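Local coordinates for uncharacterized protein (Equus caballus, PDB 5WF2) that probably associates, as part of tepsin, with the AP-4 adaptor complex and may therefore take part in vesicular trafficking of proteins at the trans-Golgi network, at residues 28-33 with 60-65; 77-82 with 116-121. All blocks are in the same frame, centred on the assembly; numbering follows the deposited sequence. Where two conformers were deposited one is given.

How the contacts relate
From the N terminus, helix 25-35 leads into helix 44-56, and helix 59-68 then returns against the first: contact 1 (28-33 with 60-65) closes this loop around helix 44-56. The chain runs on through helix 75-89, which contact 2 (77-82 with 116-121) joins to helix 117-132, with helix 96-111 between them in sequence. The two loops are in series, neither crossing nor enclosing the other, and each ties a helix to the next but one. The centres of contact 1 and contact 2 are about 17 Å apart. They lie on opposite sides of the chain's centre and do not touch. Val77 and Ala81 reach Thr35, so helix 75-89 also leans on helix 25-35.

Contact 1. Residues 28-33 with 60-65; sequences LSLVQT and EAVLEL
Val31 reaches across to Val62 and Leu65 chiefly with its CG2 methyl, which lies 3.9 Å from Val62 CG1 and equally 3.9 Å from Leu65 CB. The same methyl rests on the backbone of the other helix, 3.8 Å from Val62 O, while Val31 CG1 lies 4.1 Å from Leu65 O. The place of CG2 follows from the first torsion of Val31: with CG1 anti to the backbone N (chi1 167°), CG2 stands anti to the carbonyl carbon. The two valine side chains slide past each other in opposite directions. One turn away, Leu65 returns the contact: its CD1 comes within 3.7 Å of Leu28 N and also touches Leu28 CB at 4.2 Å, lying against the backbone of helix 25-35 as much as against a side chain. Leu30 adds a more distant apolar touch, its CD2 4.3 Å from Val62 CG2. Outward from this first shell, Phe50 of helix 44-56 meets both Leu30 and Val62, while Leu21 lies against Leu65 and His69 against Val31. His69 ND1 is further hydrogen-bonded to Leu65 O, and Thr35 OG1 to Val31 O. The helix segments approach to 9.3 Å between axes, with an angle of 47° between their directions. Such an interlock of aliphatic side chains between helices is characteristic of the all-helical VHS/ENTH-like fold; here it packs helices 25-35 and 59-68, with helix 44-56 between them in sequence, in tepsin's VHS/ENTH-like domain.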
ATOM      1  N   LEU A  28     -10.123  -4.147   6.293  1.00 25.91           N
ATOM      2  CA  LEU A  28      -9.089  -4.340   7.300  1.00 27.30           C
ATOM      3  C   LEU A  28      -8.575  -5.772   7.293  1.00 29.17           C
ATOM      4  O   LEU A  28      -7.365  -6.005   7.331  1.00 30.65           O
ATOM      5  CB  LEU A  28      -9.614  -3.964   8.673  1.00 27.32           C
ATOM      6  CG  LEU A  28      -8.604  -4.235   9.801  1.00 32.95           C
ATOM      7  CD1 LEU A  28      -7.282  -3.468   9.624  1.00 35.64           C
ATOM      8  CD2 LEU A  28      -9.204  -3.882  11.132  1.00 34.25           C
ATOM      9  N   SER A  29      -9.477  -6.745   7.238  1.00 26.59           N
ATOM     10  CA  SER A  29      -9.057  -8.142   7.155  1.00 27.83           C
ATOM     11  C   SER A  29      -8.150  -8.374   5.967  1.00 29.70           C
ATOM     12  O   SER A  29      -7.166  -9.117   6.073  1.00 27.07           O
ATOM     13  CB  SER A  29     -10.270  -9.058   7.050  1.00 29.84           C
ATOM     14  OG  SER A  29     -11.176  -8.825   8.122  1.00 35.95           O
ATOM     15  N   LEU A  30      -8.476  -7.768   4.814  1.00 26.15           N
ATOM     16  CA  LEU A  30      -7.647  -7.935   3.619  1.00 27.18           C
ATOM     17  C   LEU A  30      -6.240  -7.403   3.855  1.00 23.83           C
ATOM     18  O   LEU A  30      -5.244  -8.051   3.504  1.00 25.15           O
ATOM     19  CB  LEU A  30      -8.285  -7.228   2.411  1.00 23.03           C
ATOM     20  CG  LEU A  30      -7.461  -7.390   1.128  1.00 28.58           C
ATOM     21  CD1 LEU A  30      -7.375  -8.858   0.673  1.00 30.70           C
ATOM     22  CD2 LEU A  30      -8.010  -6.488   0.004  1.00 31.57           C
ATOM     23  N   VAL A  31      -6.133  -6.207   4.425  1.00 23.40           N
ATOM     24  CA  VAL A  31      -4.823  -5.594   4.627  1.00 26.53           C
ATOM     25  C   VAL A  31      -4.035  -6.367   5.659  1.00 24.34           C
ATOM     26  O   VAL A  31      -2.813  -6.520   5.544  1.00 25.98           O
ATOM     27  CB  VAL A  31      -4.995  -4.129   5.048  1.00 25.81           C
ATOM     28  CG1 VAL A  31      -3.698  -3.529   5.586  1.00 28.88           C
ATOM     29  CG2 VAL A  31      -5.526  -3.306   3.858  1.00 27.19           C
ATOM     30  N   GLN A  32      -4.720  -6.860   6.697  1.00 30.45           N
ATOM     31  CA  GLN A  32      -4.030  -7.676   7.694  1.00 30.75           C
ATOM     32  C   GLN A  32      -3.510  -8.960   7.059  1.00 30.33           C
ATOM     33  O   GLN A  32      -2.401  -9.395   7.355  1.00 35.20           O
ATOM     34  CB  GLN A  32      -4.959  -7.960   8.884  1.00 30.05           C
ATOM     35  CG  GLN A  32      -5.229  -6.768   9.784  1.00 34.90           C
ATOM     36  CD  GLN A  32      -6.291  -7.032  10.870  1.00 44.03           C
ATOM     37  OE1 GLN A  32      -7.182  -7.880  10.713  1.00 39.97           O
ATOM     38  NE2 GLN A  32      -6.205  -6.272  11.961  1.00 43.00           N
ATOM     39  N   THR A  33      -4.265  -9.547   6.131  1.00 33.34           N
ATOM     40  CA  THR A  33      -3.786 -10.738   5.436  1.00 33.17           C
ATOM     41  C   THR A  33      -2.554 -10.425   4.602  1.00 34.97           C
ATOM     42  O   THR A  33      -1.527 -11.114   4.691  1.00 34.25           O
ATOM     43  CB  THR A  33      -4.895 -11.317   4.544  1.00 38.29           C
ATOM     44  OG1 THR A  33      -5.834 -12.037   5.344  1.00 43.64           O
ATOM     45  CG2 THR A  33      -4.349 -12.275   3.484  1.00 46.43           C
ATOM     46  N   GLU A  60     -10.339   2.710  -1.964  1.00 22.48           N
ATOM     47  CA  GLU A  60      -9.820   3.844  -1.218  1.00 22.44           C
ATOM     48  C   GLU A  60      -9.647   3.492   0.253  1.00 28.40           C
ATOM     49  O   GLU A  60      -8.627   3.821   0.869  1.00 21.94           O
ATOM     50  CB  GLU A  60     -10.733   5.064  -1.396  1.00 30.87           C
ATOM     51  CG  GLU A  60     -10.268   6.195  -0.565  1.00 34.21           C
ATOM     52  CD  GLU A  60     -10.967   7.506  -0.850  1.00 41.77           C
ATOM     53  OE1 GLU A  60     -11.837   7.551  -1.760  1.00 36.83           O
ATOM     54  OE2 GLU A  60     -10.628   8.467  -0.121  1.00 38.64           O
ATOM     55  N   ALA A  61     -10.613   2.785   0.835  1.00 24.32           N
ATOM     56  CA  ALA A  61     -10.482   2.405   2.230  1.00 24.61           C
ATOM     57  C   ALA A  61      -9.325   1.432   2.430  1.00 23.53           C
ATOM     58  O   ALA A  61      -8.597   1.529   3.414  1.00 24.45           O
ATOM     59  CB  ALA A  61     -11.796   1.789   2.728  1.00 26.69           C
ATOM     60  N   VAL A  62      -9.146   0.489   1.511  1.00 20.83           N
ATOM     61  CA  VAL A  62      -7.970  -0.399   1.552  1.00 22.64           C
ATOM     62  C   VAL A  62      -6.671   0.408   1.580  1.00 23.41           C
ATOM     63  O   VAL A  62      -5.746   0.128   2.363  1.00 21.51           O
ATOM     64  CB  VAL A  62      -7.986  -1.357   0.350  1.00 23.00           C
ATOM     65  CG1 VAL A  62      -6.648  -2.109   0.277  1.00 25.18           C
ATOM     66  CG2 VAL A  62      -9.135  -2.356   0.446  1.00 24.49           C
ATOM     67  N   LEU A  63      -6.567   1.392   0.689  1.00 22.62           N
ATOM     68  CA  LEU A  63      -5.374   2.221   0.637  0.57 22.62           C
ATOM     69  C   LEU A  63      -5.196   3.011   1.934  1.00 22.91           C
ATOM     70  O   LEU A  63      -4.079   3.129   2.446  1.00 25.03           O
ATOM     71  CB  LEU A  63      -5.444   3.144  -0.587  0.57 23.73           C
ATOM     72  CG  LEU A  63      -4.164   3.821  -1.103  0.57 20.21           C
ATOM     73  CD1 LEU A  63      -3.131   2.777  -1.427  0.57 26.32           C
ATOM     74  CD2 LEU A  63      -4.427   4.672  -2.351  0.57 26.58           C
ATOM     75  N   GLU A  64      -6.267   3.582   2.477  1.00 22.92           N
ATOM     76  CA  GLU A  64      -6.089   4.274   3.739  1.00 24.46           C
ATOM     77  C   GLU A  64      -5.621   3.317   4.835  1.00 28.55           C
ATOM     78  O   GLU A  64      -4.822   3.708   5.697  1.00 26.64           O
ATOM     79  CB  GLU A  64      -7.371   5.010   4.129  1.00 22.96           C
ATOM     80  CG  GLU A  64      -7.711   6.201   3.233  1.00 28.27           C
ATOM     81  CD  GLU A  64      -6.852   7.425   3.482  1.00 34.15           C
ATOM     82  OE1 GLU A  64      -6.227   7.521   4.561  1.00 40.13           O
ATOM     83  OE2 GLU A  64      -6.833   8.296   2.589  1.00 40.69           O
ATOM     84  N   LEU A  65      -6.055   2.056   4.803  1.00 29.70           N
ATOM     85  CA  LEU A  65      -5.618   1.101   5.818  1.00 22.00           C
ATOM     86  C   LEU A  65      -4.189   0.646   5.574  1.00 27.13           C
ATOM     87  O   LEU A  65      -3.411   0.457   6.529  1.00 26.45           O
ATOM     88  CB  LEU A  65      -6.587  -0.083   5.869  1.00 24.00           C
ATOM     89  CG  LEU A  65      -7.956   0.330   6.435  1.00 27.66           C
ATOM     90  CD1 LEU A  65      -9.041  -0.658   6.122  1.00 31.53           C
ATOM     91  CD2 LEU A  65      -7.846   0.500   7.863  1.00 35.16           C
TER

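Contact 2. Residues 77-82 with 116-121; sequences VQMRAL and GPVTNK
Val118 meets three residues of segment 77-82 at once: Gln78, Met79 and Leu82. Its CG2 lies 3.8 Å from Met79 CG and 3.7 Å from Gln78 OE1, while CG1 faces Leu82 CD1 at 4.0 Å, the leucine side chain crossing at about a right angle. Leu82 CD1 also settles 3.8 Å from Val118 O. Buried Met79 belongs to this close-packed part, which is backed by helix 96-111, whose Leu107 and Leu110 touch Leu82. Gln78 NE2 is hydrogen-bonded to Leu70 O, which helps to hold the carboxamide beside the valine methyls. Met79 bends twice (chi2 -72°, chi3 -67°), which lays SD 3.6 Å from Pro117 O and brings CE to 3.9 Å from Lys121 CD. Those two partners form the solvent side: Pro117, exposed, meets the thioether with its carbonyl and CB, whereas partly exposed Lys121 lends its aliphatic chain, with CD also 3.9 Å from Leu82 CB. An alanine in place of Met79 would probably leave Val118 CG2 without the methylene CG, Pro117 without the sulphur, and Lys121 CD without the methyl CE and less firmly held. The helix segments run nearly parallel, 16° apart, and Gly116 occupies the N-cap position of helix 117-132. Across them the contact is mostly apolar, with Gln78 OE1 and two backbone carbonyls also lying against apolar groups or the sulphur and no hydrogen bonds between the segments, which implies that helices 75-89 and 117-132 are joined in this part of the VHS/ENTH-like domain by shape and apolar burial.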
ATOM      1  N   VAL A  77       6.458  -5.551   7.694  1.00 34.00           N
ATOM      2  CA  VAL A  77       5.085  -5.151   7.425  1.00 37.87           C
ATOM      3  C   VAL A  77       5.069  -3.911   6.534  1.00 31.91           C
ATOM      4  O   VAL A  77       4.253  -3.814   5.610  1.00 27.87           O
ATOM      5  CB  VAL A  77       4.318  -4.924   8.738  1.00 38.26           C
ATOM      6  CG1 VAL A  77       3.033  -4.162   8.499  1.00 36.22           C
ATOM      7  CG2 VAL A  77       4.001  -6.274   9.423  1.00 35.87           C
ATOM      8  N   GLN A  78       5.981  -2.962   6.775  1.00 30.15           N
ATOM      9  CA  GLN A  78       6.065  -1.780   5.917  1.00 27.21           C
ATOM     10  C   GLN A  78       6.375  -2.173   4.485  1.00 30.98           C
ATOM     11  O   GLN A  78       5.785  -1.628   3.544  1.00 25.01           O
ATOM     12  CB  GLN A  78       7.128  -0.821   6.422  1.00 31.53           C
ATOM     13  CG  GLN A  78       6.767  -0.048   7.685  1.00 33.88           C
ATOM     14  CD  GLN A  78       7.855   0.934   8.054  1.00 30.85           C
ATOM     15  OE1 GLN A  78       9.037   0.587   8.071  1.00 35.25           O
ATOM     16  NE2 GLN A  78       7.472   2.175   8.325  1.00 39.29           N
ATOM     17  N   MET A  79       7.318  -3.106   4.291  1.00 25.79           N
ATOM     18  CA  MET A  79       7.692  -3.532   2.949  1.00 27.32           C
ATOM     19  C   MET A  79       6.515  -4.176   2.225  1.00 25.76           C
ATOM     20  O   MET A  79       6.240  -3.855   1.065  1.00 23.84           O
ATOM     21  CB  MET A  79       8.892  -4.494   3.008  1.00 31.34           C
ATOM     22  CG  MET A  79      10.207  -3.785   3.339  1.00 29.46           C
ATOM     23  SD  MET A  79      10.843  -2.771   1.995  1.00 34.72           S
ATOM     24  CE  MET A  79      11.271  -4.000   0.770  1.00 39.50           C
ATOM     25  N   ARG A  80       5.781  -5.052   2.907  1.00 24.06           N
ATOM     26  CA  ARG A  80       4.646  -5.718   2.272  1.00 25.20           C
ATOM     27  C   ARG A  80       3.524  -4.735   1.991  1.00 23.08           C
ATOM     28  O   ARG A  80       2.859  -4.831   0.952  1.00 22.82           O
ATOM     29  CB  ARG A  80       4.152  -6.887   3.141  1.00 26.75           C
ATOM     30  CG  ARG A  80       5.206  -8.017   3.285  1.00 28.04           C
ATOM     31  CD  ARG A  80       4.675  -9.190   4.094  1.00 29.22           C
ATOM     32  NE  ARG A  80       3.556  -9.846   3.437  1.00 26.25           N
ATOM     33  CZ  ARG A  80       3.668 -10.812   2.544  1.00 27.96           C
ATOM     34  NH1 ARG A  80       4.854 -11.257   2.217  1.00 35.67           N
ATOM     35  NH2 ARG A  80       2.580 -11.345   1.986  1.00 31.90           N
ATOM     36  N   ALA A  81       3.287  -3.798   2.904  1.00 24.39           N
ATOM     37  CA  ALA A  81       2.271  -2.770   2.679  1.00 20.45           C
ATOM     38  C   ALA A  81       2.633  -1.915   1.475  1.00 20.13           C
ATOM     39  O   ALA A  81       1.764  -1.639   0.647  1.00 22.17           O
ATOM     40  CB  ALA A  81       2.097  -1.910   3.934  1.00 22.42           C
ATOM     41  N   LEU A  82       3.906  -1.494   1.355  1.00 20.52           N
ATOM     42  CA  LEU A  82       4.368  -0.795   0.142  1.00 22.92           C
ATOM     43  C   LEU A  82       4.181  -1.637  -1.112  1.00 23.86           C
ATOM     44  O   LEU A  82       3.836  -1.110  -2.182  1.00 20.83           O
ATOM     45  CB  LEU A  82       5.834  -0.376   0.256  1.00 21.94           C
ATOM     46  CG  LEU A  82       6.155   0.745   1.261  1.00 22.52           C
ATOM     47  CD1 LEU A  82       7.656   0.921   1.436  1.00 24.53           C
ATOM     48  CD2 LEU A  82       5.537   2.076   0.881  1.00 23.38           C
ATOM     49  N   GLY A 116      17.884   2.536   3.143  1.00 32.54           N
ATOM     50  CA  GLY A 116      17.467   1.223   3.565  1.00 31.03           C
ATOM     51  C   GLY A 116      16.307   0.750   2.699  1.00 32.53           C
ATOM     52  O   GLY A 116      15.828   1.487   1.836  1.00 30.71           O
ATOM     53  N   PRO A 117      15.814  -0.465   2.940  1.00 35.97           N
ATOM     54  CA  PRO A 117      14.800  -1.052   2.035  1.00 37.44           C
ATOM     55  C   PRO A 117      13.499  -0.263   1.928  1.00 32.64           C
ATOM     56  O   PRO A 117      12.956  -0.101   0.818  1.00 27.75           O
ATOM     57  CB  PRO A 117      14.543  -2.431   2.658  1.00 41.18           C
ATOM     58  CG  PRO A 117      15.731  -2.714   3.529  1.00 45.81           C
ATOM     59  CD  PRO A 117      16.202  -1.379   4.027  1.00 39.80           C
ATOM     60  N   VAL A 118      12.947   0.167   3.060  1.00 29.16           N
ATOM     61  CA  VAL A 118      11.666   0.864   3.057  1.00 25.18           C
ATOM     62  C   VAL A 118      11.820   2.225   2.402  1.00 29.93           C
ATOM     63  O   VAL A 118      11.004   2.620   1.567  1.00 27.38           O
ATOM     64  CB  VAL A 118      11.113   0.972   4.482  1.00 29.52           C
ATOM     65  CG1 VAL A 118       9.895   1.919   4.582  1.00 27.36           C
ATOM     66  CG2 VAL A 118      10.726  -0.398   4.986  1.00 34.44           C
ATOM     67  N   THR A 119      12.893   2.943   2.734  1.00 27.44           N
ATOM     68  CA  THR A 119      13.148   4.236   2.112  1.00 28.73           C
ATOM     69  C   THR A 119      13.285   4.085   0.600  1.00 25.99           C
ATOM     70  O   THR A 119      12.710   4.860  -0.184  1.00 25.82           O
ATOM     71  CB  THR A 119      14.420   4.873   2.720  1.00 23.40           C
ATOM     72  OG1 THR A 119      14.192   5.200   4.105  1.00 28.35           O
ATOM     73  CG2 THR A 119      14.777   6.146   1.974  1.00 28.74           C
ATOM     74  N   ASN A 120      14.059   3.091   0.167  1.00 25.84           N
ATOM     75  CA  ASN A 120      14.279   2.884  -1.253  1.00 29.24           C
ATOM     76  C   ASN A 120      12.970   2.542  -1.955  1.00 25.18           C
ATOM     77  O   ASN A 120      12.653   3.086  -3.021  1.00 26.01           O
ATOM     78  CB  ASN A 120      15.312   1.768  -1.470  1.00 30.99           C
ATOM     79  CG  ASN A 120      15.581   1.494  -2.962  1.00 47.24           C
ATOM     80  OD1 ASN A 120      15.353   0.380  -3.470  1.00 50.28           O
ATOM     81  ND2 ASN A 120      16.069   2.512  -3.669  1.00 40.04           N
ATOM     82  N   LYS A 121      12.208   1.632  -1.382  1.00 22.13           N
ATOM     83  CA  LYS A 121      10.993   1.180  -2.045  1.00 27.30           C
ATOM     84  C   LYS A 121       9.951   2.295  -2.089  1.00 23.16           C
ATOM     85  O   LYS A 121       9.256   2.466  -3.100  1.00 19.65           O
ATOM     86  CB  LYS A 121      10.446  -0.065  -1.349  1.00 22.40           C
ATOM     87  CG  LYS A 121       9.274  -0.741  -2.130  1.00 29.47           C
ATOM     88  CD  LYS A 121       8.815  -2.094  -1.525  1.00 33.68           C
ATOM     89  CE  LYS A 121       8.458  -3.101  -2.641  1.00 39.71           C
ATOM     90  NZ  LYS A 121       7.666  -2.406  -3.693  1.00 43.76           N
TER